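Local coordinates for cell wall surface anchor family protein (Streptococcus agalactiae serogroup V, PDB 3TW0) that probably acts as the adhesive tip pilin of group B streptococcal pili, using a metal-binding von Willebrand factor A domain to attach to host tissue, at residues I325-D330 / E337-M342; V13-D18 / K43-I48; K147-A152 / L307-N312; E154-Q159 / K166-V171. The protein carries 2 engineered substitutions. All coordinates share one frame; numbering follows the deposited sequence.

Interaction 1 (I325-D330 / E337-M342); sequences IGVNGD and EAEKFM
Val327 and Ala338 form the tight part of this contact, a single close apolar meeting in which one methyl is pressed against another. The valine's CB is directed at the helix, and CG1, which lies opposite the backbone N (chi1 180°), comes to 3.7 Å from Ala338 CB. The same methyl of Ala338 has Gly329 beside it, though less closely, with 4.4 Å between Gly329 CA and Ala338 CB. In the von Willebrand factor A fold this loop follows strand 319-324, and helix 335-344, which comes next, folds back against it; the loop runs past the metal-binding end of the sheet, the side chain of Val327 being about 5 Å from that of Asp173, which binds magnesium in a structure of this protein though not in this model. An Asx turn shapes the loop, Asn328 OD1 accepting from Asp330 N at 2.9 Å with the donor tilted 28° from the carbonyl plane. Val327 and Met342 also touch Tyr352, while Ala338 also meets Val175. Toward solvent the fit slackens. There Glu339, partly exposed, brings only the aliphatic part of its chain near the loop, its CG standing 4.3 Å from Val327 CG1 with the carboxylate oxygens farther off.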
loop_
_atom_site.group_PDB
_atom_site.type_symbol
_atom_site.label_atom_id
_atom_site.label_comp_id
_atom_site.label_asym_id
_atom_site.label_seq_id
_atom_site.Cartn_x
_atom_site.Cartn_y
_atom_site.Cartn_z
ATOM N N ILE A 325 -1.198 -7.784 -12.884
ATOM C CA ILE A 325 -1.957 -9.026 -12.884
ATOM C C ILE A 325 -3.453 -8.784 -12.742
ATOM O O ILE A 325 -3.896 -8.205 -11.755
ATOM C CB ILE A 325 -1.453 -9.989 -11.788
ATOM C CG1 ILE A 325 0.031 -10.313 -12.022
ATOM C CG2 ILE A 325 -2.334 -11.265 -11.737
ATOM C CD1 ILE A 325 0.363 -11.731 -11.876
ATOM N N GLY A 326 -4.217 -9.255 -13.722
ATOM C CA GLY A 326 -5.679 -9.114 -13.746
ATOM C C GLY A 326 -6.148 -7.716 -13.370
ATOM O O GLY A 326 -6.851 -7.549 -12.371
ATOM N N VAL A 327 -5.762 -6.725 -14.172
ATOM C CA VAL A 327 -5.841 -5.301 -13.782
ATOM C C VAL A 327 -7.230 -4.719 -14.050
ATOM O O VAL A 327 -7.661 -4.634 -15.215
ATOM C CB VAL A 327 -4.759 -4.454 -14.550
ATOM C CG1 VAL A 327 -4.814 -2.949 -14.180
ATOM C CG2 VAL A 327 -3.349 -5.015 -14.306
ATOM N N ASN A 328 -7.926 -4.309 -12.987
ATOM C CA ASN A 328 -9.228 -3.637 -13.154
ATOM C C ASN A 328 -9.474 -2.446 -12.227
ATOM O O ASN A 328 -10.514 -1.825 -12.332
ATOM C CB ASN A 328 -10.405 -4.639 -13.052
ATOM C CG ASN A 328 -10.693 -5.072 -11.608
ATOM O OD1 ASN A 328 -10.068 -4.587 -10.668
ATOM N ND2 ASN A 328 -11.620 -6.010 -11.438
ATOM N N GLY A 329 -8.551 -2.145 -11.308
ATOM C CA GLY A 329 -8.745 -1.015 -10.381
ATOM C C GLY A 329 -9.422 -1.271 -9.031
ATOM O O GLY A 329 -9.699 -0.315 -8.294
ATOM N N ASP A 330 -9.638 -2.542 -8.670
ATOM C CA ASP A 330 -10.249 -2.877 -7.369
ATOM C C ASP A 330 -9.274 -2.633 -6.191
ATOM O O ASP A 330 -8.145 -3.115 -6.230
ATOM C CB ASP A 330 -10.774 -4.326 -7.380
ATOM C CG ASP A 330 -11.563 -4.720 -6.098
ATOM O OD1 ASP A 330 -12.310 -3.894 -5.514
ATOM O OD2 ASP A 330 -11.459 -5.902 -5.680
ATOM N N GLU A 337 -6.354 4.191 -14.379
ATOM C CA GLU A 337 -5.654 4.709 -13.207
ATOM C C GLU A 337 -4.625 3.719 -12.680
ATOM O O GLU A 337 -3.503 4.107 -12.389
ATOM C CB GLU A 337 -6.646 5.113 -12.106
ATOM C CG GLU A 337 -7.076 6.585 -12.268
ATOM C CD GLU A 337 -8.377 6.939 -11.553
ATOM O OE1 GLU A 337 -9.043 6.049 -10.958
ATOM O OE2 GLU A 337 -8.725 8.129 -11.604
ATOM N N ALA A 338 -5.006 2.444 -12.597
ATOM C CA ALA A 338 -4.096 1.390 -12.135
ATOM C C ALA A 338 -2.884 1.245 -13.060
ATOM O O ALA A 338 -1.772 1.232 -12.576
ATOM C CB ALA A 338 -4.832 0.066 -11.988
ATOM N N GLU A 339 -3.101 1.184 -14.385
ATOM C CA GLU A 339 -1.997 1.104 -15.375
ATOM C C GLU A 339 -1.053 2.296 -15.302
ATOM O O GLU A 339 0.181 2.136 -15.257
ATOM C CB GLU A 339 -2.520 1.012 -16.822
ATOM C CG GLU A 339 -3.635 0.017 -17.033
ATOM C CD GLU A 339 -3.798 -0.382 -18.494
ATOM O OE1 GLU A 339 -3.398 0.395 -19.396
ATOM O OE2 GLU A 339 -4.318 -1.488 -18.733
ATOM N N LYS A 340 -1.641 3.492 -15.351
ATOM C CA LYS A 340 -0.901 4.717 -15.250
ATOM C C LYS A 340 -0.084 4.687 -13.963
ATOM O O LYS A 340 1.091 4.981 -13.974
ATOM C CB LYS A 340 -1.858 5.923 -15.276
ATOM C CG LYS A 340 -2.371 6.291 -16.688
ATOM C CD LYS A 340 -3.330 7.481 -16.594
ATOM C CE LYS A 340 -3.782 7.960 -17.981
ATOM N NZ LYS A 340 -4.701 9.146 -17.849
ATOM N N PHE A 341 -0.714 4.299 -12.850
ATOM C CA PHE A 341 0.032 4.192 -11.595
ATOM C C PHE A 341 1.221 3.237 -11.701
ATOM O O PHE A 341 2.351 3.590 -11.315
ATOM C CB PHE A 341 -0.847 3.803 -10.401
ATOM C CG PHE A 341 -0.026 3.491 -9.181
ATOM C CD1 PHE A 341 0.664 4.503 -8.521
ATOM C CD2 PHE A 341 0.146 2.175 -8.774
ATOM C CE1 PHE A 341 1.475 4.197 -7.406
ATOM C CE2 PHE A 341 0.937 1.862 -7.677
ATOM C CZ PHE A 341 1.596 2.858 -6.992
ATOM N N MET A 342 1.002 2.053 -12.266
ATOM C CA MET A 342 2.076 1.104 -12.402
ATOM C C MET A 342 3.194 1.592 -13.281
ATOM O O MET A 342 4.369 1.389 -12.961
ATOM C CB MET A 342 1.556 -0.264 -12.858
ATOM C CG MET A 342 0.846 -1.045 -11.735
ATOM S SD MET A 342 0.145 -2.629 -12.289
ATOM C CE MET A 342 1.606 -3.633 -12.208
#

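Interaction 2 (V13-D18 / K43-I48); sequences VVVLLD and KLIDKI
Val13 and Ile48 meet tip to tip, each reaching from its own backbone toward the other. Val13 CG2 lies 3.6 Å from Ile48 CG2 and equally close to Ile48 CD1, while Val13 CG1 is 3.7 Å from that same CD1, so the end of the isoleucine is set against both branches of the valine. Two residues along the strand the geometry changes. Val15 and Leu44 slide past one another in opposite directions, touching through Val15 CG2 and Leu44 CD2 at 3.6 Å. With CG opposite the backbone N (chi1 -179°), Leu44 extends toward the strand and presents CD2 to the valine. Ile45 slants across the same valine methyl more loosely, its CD1 being 4.0 Å from Val15 CG2. Strand 13-18 and helix 43-48 are almost exactly antiparallel, at 175°, as expected of the first half of a beta-alpha-beta crossover: helix 33-48 leads on to strand 55-61, which pairs in parallel with strand 11-18 in the central sheet of the von Willebrand factor A domain. The strand's side chains alternate, and Val14 and Leu16 turn to the other face, where helix 145-159 packs on them. At the C-terminal end of the strand stands Asp18, which binds magnesium in a structure of this protein though not in this model; its OD1 is hydrogen-bonded to Ser20 OG and its OD2 to Thr172 OG1.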
loop_
_atom_site.group_PDB
_atom_site.type_symbol
_atom_site.label_atom_id
_atom_site.label_comp_id
_atom_site.label_asym_id
_atom_site.label_seq_id
_atom_site.Cartn_x
_atom_site.Cartn_y
_atom_site.Cartn_z
ATOM N N VAL A 13 18.593 -8.624 -7.705
ATOM C CA VAL A 13 17.187 -8.372 -7.938
ATOM C C VAL A 13 16.359 -8.484 -6.656
ATOM O O VAL A 13 16.431 -9.505 -5.941
ATOM C CB VAL A 13 16.621 -9.394 -8.904
ATOM C CG1 VAL A 13 15.186 -9.001 -9.344
ATOM C CG2 VAL A 13 17.534 -9.562 -10.100
ATOM N N VAL A 14 15.547 -7.462 -6.380
ATOM C CA VAL A 14 14.528 -7.597 -5.345
ATOM C C VAL A 14 13.170 -7.802 -6.012
ATOM O O VAL A 14 12.712 -6.948 -6.793
ATOM C CB VAL A 14 14.502 -6.394 -4.377
ATOM C CG1 VAL A 14 13.487 -6.624 -3.265
ATOM C CG2 VAL A 14 15.848 -6.169 -3.773
ATOM N N VAL A 15 12.521 -8.931 -5.699
ATOM C CA VAL A 15 11.126 -9.128 -6.100
ATOM C C VAL A 15 10.159 -8.474 -5.071
ATOM O O VAL A 15 10.265 -8.692 -3.839
ATOM C CB VAL A 15 10.765 -10.626 -6.369
ATOM C CG1 VAL A 15 9.286 -10.757 -6.712
ATOM C CG2 VAL A 15 11.594 -11.192 -7.531
ATOM N N LEU A 16 9.258 -7.635 -5.579
ATOM C CA LEU A 16 8.199 -7.074 -4.779
ATOM C C LEU A 16 6.928 -7.799 -5.142
ATOM O O LEU A 16 6.492 -7.727 -6.296
ATOM C CB LEU A 16 8.005 -5.580 -5.067
ATOM C CG LEU A 16 8.785 -4.545 -4.284
ATOM C CD1 LEU A 16 8.250 -3.147 -4.558
ATOM C CD2 LEU A 16 8.752 -4.860 -2.787
ATOM N N LEU A 17 6.353 -8.519 -4.182
ATOM C CA LEU A 17 5.120 -9.281 -4.416
ATOM C C LEU A 17 3.953 -8.748 -3.589
ATOM O O LEU A 17 3.992 -8.799 -2.374
ATOM C CB LEU A 17 5.344 -10.795 -4.151
ATOM C CG LEU A 17 4.162 -11.766 -4.265
ATOM C CD1 LEU A 17 3.513 -11.709 -5.636
ATOM C CD2 LEU A 17 4.550 -13.209 -3.875
ATOM N N ASP A 18 2.932 -8.248 -4.280
ATOM C CA ASP A 18 1.673 -7.752 -3.720
ATOM C C ASP A 18 0.847 -8.978 -3.254
ATOM O O ASP A 18 0.528 -9.868 -4.045
ATOM C CB ASP A 18 0.974 -6.956 -4.846
ATOM C CG ASP A 18 -0.377 -6.340 -4.441
ATOM O OD1 ASP A 18 -0.973 -6.727 -3.406
ATOM O OD2 ASP A 18 -0.877 -5.479 -5.207
ATOM N N LYS A 43 9.040 -17.969 -11.857
ATOM C CA LYS A 43 9.697 -17.943 -13.176
ATOM C C LYS A 43 10.817 -16.921 -13.187
ATOM O O LYS A 43 11.876 -17.147 -13.772
ATOM C CB LYS A 43 8.701 -17.627 -14.300
ATOM C CG LYS A 43 8.236 -18.826 -15.135
ATOM C CD LYS A 43 6.763 -19.224 -14.867
ATOM C CE LYS A 43 5.751 -18.216 -15.457
ATOM N NZ LYS A 43 6.148 -17.712 -16.797
ATOM N N LEU A 44 10.598 -15.798 -12.519
ATOM C CA LEU A 44 11.630 -14.767 -12.492
ATOM C C LEU A 44 12.855 -15.231 -11.688
ATOM O O LEU A 44 13.995 -15.150 -12.159
ATOM C CB LEU A 44 11.066 -13.433 -12.017
ATOM C CG LEU A 44 12.148 -12.367 -12.015
ATOM C CD1 LEU A 44 12.449 -11.801 -13.404
ATOM C CD2 LEU A 44 11.723 -11.314 -11.114
ATOM N N ILE A 45 12.607 -15.764 -10.498
ATOM C CA ILE A 45 13.670 -16.305 -9.676
ATOM C C ILE A 45 14.498 -17.326 -10.468
ATOM O O ILE A 45 15.722 -17.199 -10.518
ATOM C CB ILE A 45 13.132 -16.940 -8.348
ATOM C CG1 ILE A 45 12.373 -15.906 -7.475
ATOM C CG2 ILE A 45 14.272 -17.580 -7.563
ATOM C CD1 ILE A 45 13.219 -14.757 -6.880
ATOM N N ASP A 46 13.847 -18.308 -11.091
ATOM C CA ASP A 46 14.580 -19.349 -11.838
ATOM C C ASP A 46 15.406 -18.708 -12.945
ATOM O O ASP A 46 16.560 -19.093 -13.165
ATOM C CB ASP A 46 13.651 -20.406 -12.443
ATOM C CG ASP A 46 12.988 -21.278 -11.396
ATOM O OD1 ASP A 46 13.507 -21.370 -10.252
ATOM O OD2 ASP A 46 11.931 -21.871 -11.714
ATOM N N LYS A 47 14.820 -17.727 -13.627
ATOM C CA LYS A 47 15.523 -17.070 -14.725
ATOM C C LYS A 47 16.765 -16.339 -14.219
ATOM O O LYS A 47 17.863 -16.589 -14.719
ATOM C CB LYS A 47 14.609 -16.153 -15.551
ATOM C CG LYS A 47 15.307 -15.680 -16.855
ATOM C CD LYS A 47 14.567 -14.564 -17.599
ATOM C CE LYS A 47 13.792 -15.122 -18.793
ATOM N NZ LYS A 47 13.756 -14.163 -19.943
ATOM N N ILE A 48 16.602 -15.471 -13.219
ATOM C CA ILE A 48 17.731 -14.717 -12.651
ATOM C C ILE A 48 18.858 -15.604 -12.118
ATOM O O ILE A 48 20.036 -15.360 -12.404
ATOM C CB ILE A 48 17.276 -13.740 -11.532
ATOM C CG1 ILE A 48 16.194 -12.814 -12.066
ATOM C CG2 ILE A 48 18.464 -12.905 -10.984
ATOM C CD1 ILE A 48 15.315 -12.275 -10.981
#

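Interaction 3 (K147-A152 / L307-N312); sequences KALMKA and LYFNGN
The carbonyl oxygen of Tyr308 is gripped from within its own helix while the tyrosine ring reaches across to Met150 and Leu149. Helix 302-312, which carries the tyrosine, and helix 145-159 lie side by side against one face of the central sheet of the von Willebrand factor A fold, and their short segments run nearly parallel, 19° apart with the axes 10.6 Å from each other. Asn312 ND2 donates to Tyr308 O at 3.0 Å, nearly straight (166°), in the carbonyl plane and on a lone pair; the backbone N atoms of Gly311 and Asn312 add weak bonds to the same atom. Asn312 thus folds its amide back over the last turn of helix 302-312, and its OD1 accepts in turn from the backbone N of Gln211. Met150 provides a Met-aromatic contact: with CG opposite the carbonyl carbon (chi1 -66°) and the chain extended at the next torsion, SD comes to lie above one face of the Tyr308 ring, offset toward the rim and 4.6 Å from the centroid. The approach of the methionine CG to the tyrosine is implausibly short and its details are doubtful. Leu149 also packs on Leu16 of the sheet. It bridges the two aromatic residues, with CB 4.2 Å from Tyr308 CE2 and CD1 4.1 Å from Phe309 CD1.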
loop_
_atom_site.group_PDB
_atom_site.type_symbol
_atom_site.label_atom_id
_atom_site.label_comp_id
_atom_site.label_asym_id
_atom_site.label_seq_id
_atom_site.Cartn_x
_atom_site.Cartn_y
_atom_site.Cartn_z
ATOM N N LYS A 147 5.417 1.462 1.329
ATOM C CA LYS A 147 6.233 0.767 2.318
ATOM C C LYS A 147 7.060 -0.340 1.705
ATOM O O LYS A 147 8.223 -0.497 2.061
ATOM C CB LYS A 147 5.336 0.195 3.435
ATOM C CG LYS A 147 6.103 -0.304 4.637
ATOM C CD LYS A 147 5.127 -0.959 5.637
ATOM C CE LYS A 147 5.540 -0.736 7.079
ATOM N NZ LYS A 147 6.885 -1.174 7.352
ATOM N N ALA A 148 6.452 -1.162 0.848
ATOM C CA ALA A 148 7.198 -2.218 0.154
ATOM C C ALA A 148 8.334 -1.672 -0.733
ATOM O O ALA A 148 9.420 -2.259 -0.804
ATOM C CB ALA A 148 6.275 -3.076 -0.675
ATOM N N LEU A 149 8.072 -0.576 -1.446
ATOM C CA LEU A 149 9.137 0.041 -2.273
ATOM C C LEU A 149 10.311 0.480 -1.403
ATOM O O LEU A 149 11.481 0.251 -1.753
ATOM C CB LEU A 149 8.578 1.220 -3.085
ATOM C CG LEU A 149 7.689 0.813 -4.253
ATOM C CD1 LEU A 149 6.826 2.008 -4.814
ATOM C CD2 LEU A 149 8.558 0.230 -5.346
ATOM N N MET A 150 9.986 1.082 -0.245
ATOM C CA MET A 150 10.974 1.496 0.720
ATOM C C MET A 150 11.799 0.333 1.229
ATOM O O MET A 150 13.015 0.470 1.393
ATOM C CB MET A 150 10.314 2.219 1.899
ATOM C CG MET A 150 9.671 3.535 1.512
ATOM S SD MET A 150 8.520 4.134 2.754
ATOM C CE MET A 150 9.587 4.457 4.137
ATOM N N LYS A 151 11.173 -0.817 1.466
ATOM C CA LYS A 151 11.924 -1.995 1.882
ATOM C C LYS A 151 12.831 -2.529 0.761
ATOM O O LYS A 151 13.980 -2.865 1.025
ATOM C CB LYS A 151 11.001 -3.114 2.409
ATOM C CG LYS A 151 11.752 -4.306 3.042
ATOM C CD LYS A 151 12.457 -3.898 4.385
ATOM C CE LYS A 151 13.397 -5.028 4.849
ATOM N NZ LYS A 151 13.568 -5.174 6.355
ATOM N N ALA A 152 12.312 -2.629 -0.469
ATOM C CA ALA A 152 13.115 -3.100 -1.612
ATOM C C ALA A 152 14.335 -2.190 -1.785
ATOM O O ALA A 152 15.458 -2.659 -1.930
ATOM C CB ALA A 152 12.283 -3.120 -2.889
ATOM N N LEU A 307 5.153 10.073 -5.953
ATOM C CA LEU A 307 6.027 11.126 -5.492
ATOM C C LEU A 307 7.153 10.544 -4.649
ATOM O O LEU A 307 8.324 10.913 -4.802
ATOM C CB LEU A 307 5.239 12.195 -4.740
ATOM C CG LEU A 307 4.301 13.112 -5.532
ATOM C CD1 LEU A 307 3.371 13.841 -4.571
ATOM C CD2 LEU A 307 5.072 14.123 -6.440
ATOM N N TYR A 308 6.827 9.591 -3.778
ATOM C CA TYR A 308 7.880 8.970 -3.010
ATOM C C TYR A 308 8.825 8.201 -3.933
ATOM O O TYR A 308 10.050 8.273 -3.776
ATOM C CB TYR A 308 7.338 8.011 -1.931
ATOM C CG TYR A 308 8.437 7.096 -1.511
ATOM C CD1 TYR A 308 9.355 7.481 -0.548
ATOM C CD2 TYR A 308 8.629 5.891 -2.172
ATOM C CE1 TYR A 308 10.423 6.657 -0.207
ATOM C CE2 TYR A 308 9.687 5.060 -1.851
ATOM C CZ TYR A 308 10.572 5.445 -0.868
ATOM O OH TYR A 308 11.609 4.586 -0.575
ATOM N N PHE A 309 8.260 7.469 -4.889
ATOM C CA PHE A 309 9.054 6.697 -5.844
ATOM C C PHE A 309 10.018 7.629 -6.582
ATOM O O PHE A 309 11.230 7.395 -6.619
ATOM C CB PHE A 309 8.142 5.973 -6.836
ATOM C CG PHE A 309 8.880 5.131 -7.854
ATOM C CD1 PHE A 309 9.209 3.793 -7.581
ATOM C CD2 PHE A 309 9.245 5.676 -9.098
ATOM C CE1 PHE A 309 9.917 3.016 -8.531
ATOM C CE2 PHE A 309 9.941 4.917 -10.034
ATOM C CZ PHE A 309 10.260 3.585 -9.766
ATOM N N ASN A 310 9.460 8.701 -7.145
ATOM C CA ASN A 310 10.236 9.627 -7.959
ATOM C C ASN A 310 11.255 10.428 -7.159
ATOM O O ASN A 310 12.260 10.863 -7.691
ATOM C CB ASN A 310 9.312 10.567 -8.745
ATOM C CG ASN A 310 8.604 9.868 -9.904
ATOM O OD1 ASN A 310 9.050 8.822 -10.368
ATOM N ND2 ASN A 310 7.492 10.448 -10.378
ATOM N N GLY A 311 11.000 10.622 -5.878
ATOM C CA GLY A 311 11.908 11.369 -5.025
ATOM C C GLY A 311 13.069 10.555 -4.485
ATOM O O GLY A 311 14.156 11.099 -4.251
ATOM N N ASN A 312 12.858 9.259 -4.271
ATOM C CA ASN A 312 13.769 8.461 -3.433
ATOM C C ASN A 312 14.248 7.155 -4.085
ATOM O O ASN A 312 15.258 6.578 -3.652
ATOM C CB ASN A 312 13.104 8.155 -2.061
ATOM C CG ASN A 312 12.633 9.408 -1.328
ATOM O OD1 ASN A 312 13.381 9.974 -0.541
ATOM N ND2 ASN A 312 11.387 9.847 -1.578
#

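Interaction 4 (E154-Q159 / K166-V171); sequences EILETQ and KLIFHV
Leu156 and Ile168 share a first torsion: CG of Leu156 and CG1 of Ile168 each lie opposite the carbonyl carbon of their own residue (chi1 -74° in Leu156, -64° in Ile168), and from there each side chain extends toward the interface between helix and strand. Leu156 CD1 comes to 3.6 Å from Ile168 CG1 and 4.0 Å from Ile168 CD1, the two side chains passing at a slant. The other branch of the leucine serves a different partner: CD2 lies 3.7 Å from Lys166 CB and 3.9 Å from Lys166 CG, as leucine and lysine run past each other in opposite directions. The lysine touches chiefly through CB and CG. Farther out its chain bends twice and leads away from the helix, carrying NZ to a hydrogen bond with the backbone O of Arg164. One leucine thus spans two strand residues on the same side of the sheet, and Tyr318 borders both Leu156 and Ile168. Leu167, between them in sequence, is directed away; Phe169 meets Leu44 of helix 33-48 on the opposite face. The short helix and strand segments are close to antiparallel, at 163°, with their axes 9.9 Å apart. A helix joined by a short loop to the antiparallel-running strand it packs on is typical of the Rossmann-like von Willebrand factor A fold.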
loop_
_atom_site.group_PDB
_atom_site.type_symbol
_atom_site.label_atom_id
_atom_site.label_comp_id
_atom_site.label_asym_id
_atom_site.label_seq_id
_atom_site.Cartn_x
_atom_site.Cartn_y
_atom_site.Cartn_z
ATOM N N GLU A 154 15.723 -0.210 0.509
ATOM C CA GLU A 154 16.602 -0.346 1.653
ATOM C C GLU A 154 17.557 -1.541 1.497
ATOM O O GLU A 154 18.775 -1.393 1.713
ATOM C CB GLU A 154 15.793 -0.454 2.933
ATOM C CG GLU A 154 16.605 -0.792 4.169
ATOM C CD GLU A 154 15.742 -0.938 5.404
ATOM O OE1 GLU A 154 14.536 -1.249 5.254
ATOM O OE2 GLU A 154 16.279 -0.739 6.525
ATOM N N ILE A 155 17.001 -2.692 1.098
ATOM C CA ILE A 155 17.758 -3.897 0.763
ATOM C C ILE A 155 18.890 -3.615 -0.255
ATOM O O ILE A 155 20.044 -3.959 -0.014
ATOM C CB ILE A 155 16.811 -5.010 0.239
ATOM C CG1 ILE A 155 16.035 -5.668 1.392
ATOM C CG2 ILE A 155 17.566 -6.111 -0.521
ATOM C CD1 ILE A 155 14.944 -6.541 0.888
ATOM N N LEU A 156 18.551 -2.999 -1.382
ATOM C CA LEU A 156 19.548 -2.683 -2.413
ATOM C C LEU A 156 20.633 -1.699 -1.919
ATOM O O LEU A 156 21.822 -1.926 -2.118
ATOM C CB LEU A 156 18.851 -2.154 -3.660
ATOM C CG LEU A 156 18.136 -3.256 -4.458
ATOM C CD1 LEU A 156 17.133 -2.676 -5.419
ATOM C CD2 LEU A 156 19.150 -4.159 -5.187
ATOM N N GLU A 157 20.217 -0.622 -1.261
ATOM C CA GLU A 157 21.141 0.381 -0.768
ATOM C C GLU A 157 22.008 -0.123 0.369
ATOM O O GLU A 157 23.142 0.317 0.524
ATOM C CB GLU A 157 20.392 1.632 -0.323
ATOM C CG GLU A 157 19.559 2.230 -1.423
ATOM C CD GLU A 157 19.378 3.724 -1.253
ATOM O OE1 GLU A 157 18.716 4.141 -0.273
ATOM O OE2 GLU A 157 19.925 4.473 -2.112
ATOM N N THR A 158 21.469 -1.046 1.153
ATOM C CA THR A 158 22.165 -1.650 2.291
ATOM C C THR A 158 23.104 -2.766 1.858
ATOM O O THR A 158 24.173 -2.910 2.421
ATOM C CB THR A 158 21.155 -2.299 3.280
ATOM O OG1 THR A 158 20.064 -1.401 3.498
ATOM C CG2 THR A 158 21.812 -2.558 4.611
ATOM N N GLN A 159 22.684 -3.560 0.876
ATOM C CA GLN A 159 23.325 -4.849 0.610
ATOM C C GLN A 159 23.967 -4.997 -0.779
ATOM O O GLN A 159 24.710 -5.943 -1.010
ATOM C CB GLN A 159 22.324 -5.997 0.800
ATOM C CG GLN A 159 21.661 -6.105 2.157
ATOM C CD GLN A 159 20.586 -7.191 2.156
ATOM O OE1 GLN A 159 20.629 -8.141 1.356
ATOM N NE2 GLN A 159 19.604 -7.044 3.033
ATOM N N LYS A 166 21.235 -3.514 -10.485
ATOM C CA LYS A 166 20.175 -3.678 -9.471
ATOM C C LYS A 166 18.797 -3.614 -10.140
ATOM O O LYS A 166 18.568 -2.784 -11.000
ATOM C CB LYS A 166 20.354 -2.654 -8.321
ATOM C CG LYS A 166 21.794 -2.679 -7.698
ATOM C CD LYS A 166 22.131 -1.581 -6.663
ATOM C CE LYS A 166 22.625 -0.234 -7.268
ATOM N NZ LYS A 166 23.290 -0.386 -8.612
ATOM N N LEU A 167 17.911 -4.541 -9.796
ATOM C CA LEU A 167 16.565 -4.518 -10.351
ATOM C C LEU A 167 15.492 -4.697 -9.276
ATOM O O LEU A 167 15.630 -5.536 -8.380
ATOM C CB LEU A 167 16.410 -5.592 -11.420
ATOM C CG LEU A 167 14.985 -5.942 -11.854
ATOM C CD1 LEU A 167 14.340 -4.764 -12.628
ATOM C CD2 LEU A 167 14.995 -7.225 -12.701
ATOM N N ILE A 168 14.449 -3.869 -9.340
ATOM C CA ILE A 168 13.222 -4.179 -8.595
ATOM C C ILE A 168 12.189 -4.701 -9.593
ATOM O O ILE A 168 11.935 -4.053 -10.631
ATOM C CB ILE A 168 12.683 -2.981 -7.762
ATOM C CG1 ILE A 168 13.709 -2.616 -6.666
ATOM C CG2 ILE A 168 11.314 -3.363 -7.149
ATOM C CD1 ILE A 168 13.470 -1.245 -6.045
ATOM N N PHE A 169 11.667 -5.900 -9.307
ATOM C CA PHE A 169 10.651 -6.531 -10.134
ATOM C C PHE A 169 9.362 -6.669 -9.310
ATOM O O PHE A 169 9.297 -7.440 -8.336
ATOM C CB PHE A 169 11.170 -7.892 -10.585
ATOM C CG PHE A 169 10.336 -8.563 -11.635
ATOM C CD1 PHE A 169 10.681 -8.455 -12.975
ATOM C CD2 PHE A 169 9.240 -9.374 -11.282
ATOM C CE1 PHE A 169 9.929 -9.097 -13.956
ATOM C CE2 PHE A 169 8.479 -10.042 -12.262
ATOM C CZ PHE A 169 8.821 -9.891 -13.600
ATOM N N HIS A 170 8.347 -5.918 -9.698
ATOM C CA HIS A 170 7.191 -5.670 -8.817
ATOM C C HIS A 170 5.965 -6.237 -9.469
ATOM O O HIS A 170 5.601 -5.837 -10.590
ATOM C CB HIS A 170 7.068 -4.170 -8.582
ATOM C CG HIS A 170 5.888 -3.757 -7.751
ATOM N ND1 HIS A 170 5.362 -2.482 -7.803
ATOM C CD2 HIS A 170 5.137 -4.435 -6.850
ATOM C CE1 HIS A 170 4.349 -2.394 -6.960
ATOM N NE2 HIS A 170 4.197 -3.560 -6.365
ATOM N N VAL A 171 5.346 -7.186 -8.779
ATOM C CA VAL A 171 4.181 -7.900 -9.291
ATOM C C VAL A 171 2.948 -7.586 -8.448
ATOM O O VAL A 171 2.911 -7.869 -7.222
ATOM C CB VAL A 171 4.404 -9.431 -9.281
ATOM C CG1 VAL A 171 3.272 -10.109 -10.017
ATOM C CG2 VAL A 171 5.769 -9.764 -9.907
#

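The four contacts belong to one layered alpha/beta domain and close along the chain in the order 2, 4, 3, 1, with interaction 4 nested inside the long loop that interaction 3 closes. Interactions 3 and 4 share helix 145-159 and have centres about 10 Å apart. Interactions 2 and 4, about 11 Å apart between centres, meet through neighbouring parallel strands 11-18 and 165-172, probably hydrogen-bonded from Leu16 N to Phe169 O at 2.8 Å. Helix 33-48 covers one face of that sheet and helices 145-159 and 302-312 the other. The centre of interaction 1 is about 18 to 22 Å from the others' centres, near the magnesium ion, which Ser20, Ser22 and Thr143 bind.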